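Local coordinates for uncharacterized protein AF_1796 (Archaeoglobus fulgidus, PDB 1VIM) that is of unknown function but probably binds a phosphorylated sugar or related carbohydrate derivative and acts as an isomerase, at residues Ser46-Phe51 / Asp89-Val94; Pro85-Gln90 / Ile115-Val120. All blocks are in the same frame, centred on the assembly; numbering follows the deposited sequence. Where two conformers were deposited one is given.

Interaction 1: residues Ser46-Phe51 / Asp89-Val94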
# COMPACT_ATOMS: atom_id res chain seq x y z
N SER A 46 -20.29 -0.25 -19.30
CA SER A 46 -21.42 0.67 -19.15
C SER A 46 -21.37 1.51 -17.87
O SER A 46 -22.07 2.50 -17.72
CB SER A 46 -22.76 -0.06 -19.23
OG SER A 46 -22.77 -0.92 -20.35
N ALA A 47 -20.54 1.11 -16.92
CA ALA A 47 -20.39 1.84 -15.68
C ALA A 47 -19.76 3.21 -15.92
O ALA A 47 -18.95 3.39 -16.84
CB ALA A 47 -19.52 1.04 -14.77
N ARG A 48 -20.08 4.16 -15.06
CA ARG A 48 -19.34 5.41 -15.04
C ARG A 48 -17.87 5.17 -14.71
O ARG A 48 -16.98 5.65 -15.40
CB ARG A 48 -19.97 6.32 -14.01
CG ARG A 48 -19.25 7.64 -13.82
CD ARG A 48 -19.83 8.50 -12.68
NE ARG A 48 -19.33 7.98 -11.41
CZ ARG A 48 -18.83 8.71 -10.43
NH1 ARG A 48 -18.81 10.06 -10.49
NH2 ARG A 48 -18.33 8.08 -9.36
N SER A 49 -17.63 4.43 -13.63
CA SER A 49 -16.28 4.04 -13.25
C SER A 49 -16.32 2.71 -12.54
O SER A 49 -17.39 2.27 -12.11
CB SER A 49 -15.58 5.07 -12.37
OG SER A 49 -15.82 6.41 -12.72
N ILE A 50 -15.17 2.05 -12.48
CA ILE A 50 -15.04 0.71 -11.95
C ILE A 50 -14.22 0.80 -10.68
O ILE A 50 -13.18 1.45 -10.64
CB ILE A 50 -14.34 -0.23 -12.97
CG1 ILE A 50 -15.12 -0.23 -14.30
CG2 ILE A 50 -14.19 -1.64 -12.39
CD1 ILE A 50 -14.26 0.09 -15.50
N PHE A 51 -14.72 0.13 -9.64
CA PHE A 51 -14.00 0.03 -8.39
C PHE A 51 -13.69 -1.44 -8.17
O PHE A 51 -14.55 -2.30 -8.48
CB PHE A 51 -14.87 0.54 -7.24
CG PHE A 51 -15.12 2.03 -7.24
CD1 PHE A 51 -15.88 2.65 -8.24
CD2 PHE A 51 -14.63 2.83 -6.21
CE1 PHE A 51 -16.09 4.03 -8.22
CE2 PHE A 51 -14.87 4.19 -6.17
CZ PHE A 51 -15.58 4.80 -7.17
N ASP A 89 -24.16 5.36 -7.52
CA ASP A 89 -25.10 4.43 -8.14
C ASP A 89 -24.92 4.26 -9.67
O ASP A 89 -25.69 3.50 -10.28
CB ASP A 89 -26.55 4.78 -7.76
CG ASP A 89 -27.01 6.12 -8.28
OD1 ASP A 89 -26.37 6.71 -9.18
OD2 ASP A 89 -28.06 6.65 -7.82
N GLN A 90 -23.94 4.93 -10.28
CA GLN A 90 -23.62 4.68 -11.68
C GLN A 90 -22.38 3.81 -11.87
O GLN A 90 -21.97 3.55 -13.01
CB GLN A 90 -23.39 6.00 -12.41
CG GLN A 90 -24.63 6.88 -12.45
CD GLN A 90 -24.53 7.93 -13.53
OE1 GLN A 90 -23.44 8.23 -14.02
NE2 GLN A 90 -25.68 8.46 -13.95
N ASP A 91 -21.77 3.39 -10.76
CA ASP A 91 -20.51 2.66 -10.83
C ASP A 91 -20.71 1.16 -10.70
O ASP A 91 -21.80 0.67 -10.41
CB ASP A 91 -19.58 3.21 -9.73
CG ASP A 91 -19.31 4.66 -9.90
OD1 ASP A 91 -19.11 5.13 -11.06
OD2 ASP A 91 -19.27 5.43 -8.92
N VAL A 92 -19.63 0.42 -10.91
CA VAL A 92 -19.63 -1.01 -10.68
C VAL A 92 -18.46 -1.36 -9.77
O VAL A 92 -17.36 -0.84 -9.95
CB VAL A 92 -19.61 -1.80 -12.00
CG1 VAL A 92 -18.34 -1.56 -12.77
CG2 VAL A 92 -19.80 -3.31 -11.74
N LEU A 93 -18.73 -2.22 -8.82
CA LEU A 93 -17.71 -2.77 -7.93
C LEU A 93 -17.44 -4.19 -8.36
O LEU A 93 -18.39 -4.97 -8.56
CB LEU A 93 -18.24 -2.77 -6.50
CG LEU A 93 -17.34 -3.37 -5.41
CD1 LEU A 93 -15.98 -2.63 -5.31
CD2 LEU A 93 -18.07 -3.33 -4.09
N VAL A 94 -16.17 -4.54 -8.50
CA VAL A 94 -15.76 -5.91 -8.79
C VAL A 94 -15.10 -6.42 -7.51
O VAL A 94 -14.05 -5.93 -7.10
CB VAL A 94 -14.77 -6.00 -9.97
CG1 VAL A 94 -14.38 -7.47 -10.21
CG2 VAL A 94 -15.39 -5.36 -11.25
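Two neighbouring parallel strands of the SIS-domain sheet, 50-53 and 92-96, begin in this contact, with Ile50 paired to Val92 and Phe51 to Leu93. The ladder is read from three bonds: Val92 N to Ser49 O, Phe51 N to Val92 O at 2.8 Å, and Val94 N to Phe51 O, all with N-H...O angles above 160°. Just ahead of the strands Arg48 N adds a bond to Gln90 O, so backbone pairing starts before either strand does.

Beside this entry the guanidinium of Arg48 grips the Asp91 carboxylate side-on. NE reaches OD1 at 2.9 Å, nearly within the guanidinium plane, and NH2 reaches the syn lone pair of OD2 at 2.8 Å; the two planes are 32° apart. The Arg48 chain is extended to CD and then bends at chi3 (79°), which brings NE round to the acid. OD1 also takes a weak bond from Ser49 N at 3.0 Å, while OD2 accepts from Thr88 N. Four N-H groups thus hold one buried carboxylate, which would probably favour its ionised form. An alanine in place of Asp91 would probably leave the Arg48 guanidinium without its countercharge, free to swing, and Thr88 N without this acceptor.

Phe51 brings CE1 to 3.5 Å from Asp91 OD2, and its CB packs on Leu93 CD1. On the other face of the sheet Val92 CG1 touches both Ala47 CB, at a tight 3.5 Å, and Ile50 CG1; farther along, Ile50 CG2 meets Val94 CG2. Parallel pairing of the central strands, with side chains alternating between two packed faces, is characteristic of the alpha/beta sandwich of SIS domains.

Interaction 2: residues Pro85-Gln90 / Ile115-Val120; sequences PRITDQ and IGSKLV. With FMT (formic acid), chain G.
Ile87 and Ile115 form the apolar centre of this contact, where the loop leading into strand 92-96 lies against the turn between helix 103-115 and strand 118-123. Ile87 CG2 meets Ile115 CD1 at 3.8 Å, the two side chains crossing at a slant. The branches of Ile87 divide the work: CG1 is anti to the backbone N (chi1 -163°), and CD1 beyond it comes to 3.6 Å from Ser117 OG and also touches Ser117 CB. Ile115 CG2 in turn lies 3.6 Å from Ile87 O and also touches Thr88 CA.

The Ser117 hydroxyl is buried but not stranded, since OG donates to Lys118 O at 2.9 Å; the C=O...donor angle of 129° marks a bent approach. Thr88 O rests against Ser117 CB, while Thr88 OG1 accepts from Gln90 N in an ST turn just before strand 92-96.

The solvent side lies at Asp89 and Gly116. Here the backbones come close, CA to CA 4.2 Å, and Asp89 CB rests 3.5 Å from Ile115 O, but the exposed carboxylate leads away from the turn. Gly116, with phi 108°, is the C-prime residue of the Schellman motif that ends the helix; a CB there would strike Asp89 CB. Across this side the polar link is a long CA-H...O contact, Asp89 CA to Gly116 O.

At the other end Ile87 N donates to O1 of a formic acid molecule at 2.9 Å, probably from the crystallisation liquor, which Val194 N and Leu195 N of the second subunit also bind. The two segments therefore meet through carbon surfaces and close backbone approach, without conventional hydrogen bonds between them, whereas directional hydrogen bonds hold the ST turn, the Ser117 hydroxyl and the helix end, and bind the formic acid at the subunit boundary.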
# COMPACT_ATOMS: atom_id res chain seq x y z
N PRO A 85 -12.31 8.07 -5.28
CA PRO A 85 -13.38 8.98 -4.87
C PRO A 85 -14.63 8.21 -4.41
O PRO A 85 -14.65 6.98 -4.42
CB PRO A 85 -13.66 9.73 -6.17
CG PRO A 85 -13.56 8.63 -7.24
CD PRO A 85 -12.33 7.80 -6.74
N ARG A 86 -15.65 8.99 -4.02
CA ARG A 86 -16.94 8.43 -3.64
C ARG A 86 -17.50 7.48 -4.70
O ARG A 86 -17.66 7.84 -5.87
CB ARG A 86 -17.91 9.62 -3.48
CG ARG A 86 -19.30 9.21 -3.16
CD ARG A 86 -20.29 10.37 -3.13
NE ARG A 86 -20.08 11.22 -1.96
CZ ARG A 86 -20.60 10.99 -0.76
NH1 ARG A 86 -21.37 9.93 -0.54
NH2 ARG A 86 -20.33 11.81 0.25
N ILE A 87 -17.86 6.27 -4.29
CA ILE A 87 -18.58 5.39 -5.21
C ILE A 87 -20.07 5.83 -5.31
O ILE A 87 -20.65 6.33 -4.34
CB ILE A 87 -18.45 3.91 -4.77
CG1 ILE A 87 -18.82 2.96 -5.92
CG2 ILE A 87 -19.27 3.64 -3.48
CD1 ILE A 87 -18.52 1.48 -5.63
N THR A 88 -20.66 5.65 -6.49
CA THR A 88 -22.02 6.13 -6.72
C THR A 88 -22.87 5.04 -7.36
O THR A 88 -22.36 4.00 -7.79
CB THR A 88 -22.03 7.35 -7.69
OG1 THR A 88 -21.72 6.92 -9.02
CG2 THR A 88 -21.03 8.42 -7.26
N ASP A 89 -24.16 5.36 -7.52
CA ASP A 89 -25.10 4.43 -8.14
C ASP A 89 -24.92 4.26 -9.67
O ASP A 89 -25.69 3.50 -10.28
CB ASP A 89 -26.55 4.78 -7.76
CG ASP A 89 -27.01 6.12 -8.28
OD1 ASP A 89 -26.37 6.71 -9.18
OD2 ASP A 89 -28.06 6.65 -7.82
N GLN A 90 -23.94 4.93 -10.28
CA GLN A 90 -23.62 4.68 -11.68
C GLN A 90 -22.38 3.81 -11.87
O GLN A 90 -21.97 3.55 -13.01
CB GLN A 90 -23.39 6.00 -12.41
CG GLN A 90 -24.63 6.88 -12.45
CD GLN A 90 -24.53 7.93 -13.53
OE1 GLN A 90 -23.44 8.23 -14.02
NE2 GLN A 90 -25.68 8.46 -13.95
N ILE A 115 -25.66 1.95 -1.59
CA ILE A 115 -25.46 3.18 -2.36
C ILE A 115 -26.11 3.08 -3.75
O ILE A 115 -26.51 4.10 -4.35
CB ILE A 115 -23.95 3.50 -2.45
CG1 ILE A 115 -23.48 3.96 -1.05
CG2 ILE A 115 -23.66 4.51 -3.57
CD1 ILE A 115 -21.97 3.99 -0.90
N GLY A 116 -26.17 1.86 -4.26
CA GLY A 116 -26.77 1.57 -5.55
C GLY A 116 -25.81 1.21 -6.67
O GLY A 116 -26.23 1.05 -7.81
N SER A 117 -24.53 1.09 -6.36
CA SER A 117 -23.59 0.54 -7.31
C SER A 117 -23.98 -0.87 -7.73
O SER A 117 -24.57 -1.62 -6.95
CB SER A 117 -22.19 0.53 -6.67
OG SER A 117 -21.18 -0.11 -7.48
N LYS A 118 -23.61 -1.25 -8.95
CA LYS A 118 -23.71 -2.64 -9.35
C LYS A 118 -22.49 -3.43 -8.82
O LYS A 118 -21.47 -2.83 -8.45
CB LYS A 118 -23.85 -2.77 -10.87
CG LYS A 118 -25.23 -2.22 -11.35
CD LYS A 118 -25.44 -2.39 -12.81
CE LYS A 118 -26.76 -1.76 -13.22
NZ LYS A 118 -27.00 -2.06 -14.67
N LEU A 119 -22.60 -4.75 -8.81
CA LEU A 119 -21.57 -5.61 -8.24
C LEU A 119 -21.35 -6.83 -9.12
O LEU A 119 -22.31 -7.51 -9.51
CB LEU A 119 -22.00 -6.05 -6.83
CG LEU A 119 -21.14 -7.10 -6.10
CD1 LEU A 119 -19.72 -6.56 -5.78
CD2 LEU A 119 -21.82 -7.57 -4.80
N VAL A 120 -20.09 -7.05 -9.47
CA VAL A 120 -19.65 -8.29 -10.08
C VAL A 120 -18.88 -9.05 -9.03
O VAL A 120 -17.91 -8.53 -8.46
CB VAL A 120 -18.73 -8.06 -11.29
CG1 VAL A 120 -18.23 -9.37 -11.85
CG2 VAL A 120 -19.42 -7.21 -12.35
C FMT G . -15.70 4.84 -1.90
O1 FMT G . -16.73 5.50 -1.71
O2 FMT G . -15.01 4.32 -1.00

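How the interactions relate
Interactions 1 and 2 share Asp89 and Gln90, and their centres lie 6 Å apart. Strand 92-96 is the common member: it pairs with strand 50-53 in interaction 1 and borders strand 118-123 of interaction 2, where Leu93 N to Lys118 O and Leu93 O to Val120 N, both 2.8 Å, are probable hydrogen bonds. Side chains of interaction 1 also reach the 85-90 loop: Phe51 CE2 lies 3.3 Å from the backbone Pro85 O and Arg48 NH2 3.4 Å from Thr88 CG2. The formic acid, probably from crystallisation, lies near both: bound by Ile87 N in interaction 2, and about 4 Å, nearest atoms, from the Phe51 side chain, a position that may mark a pocket.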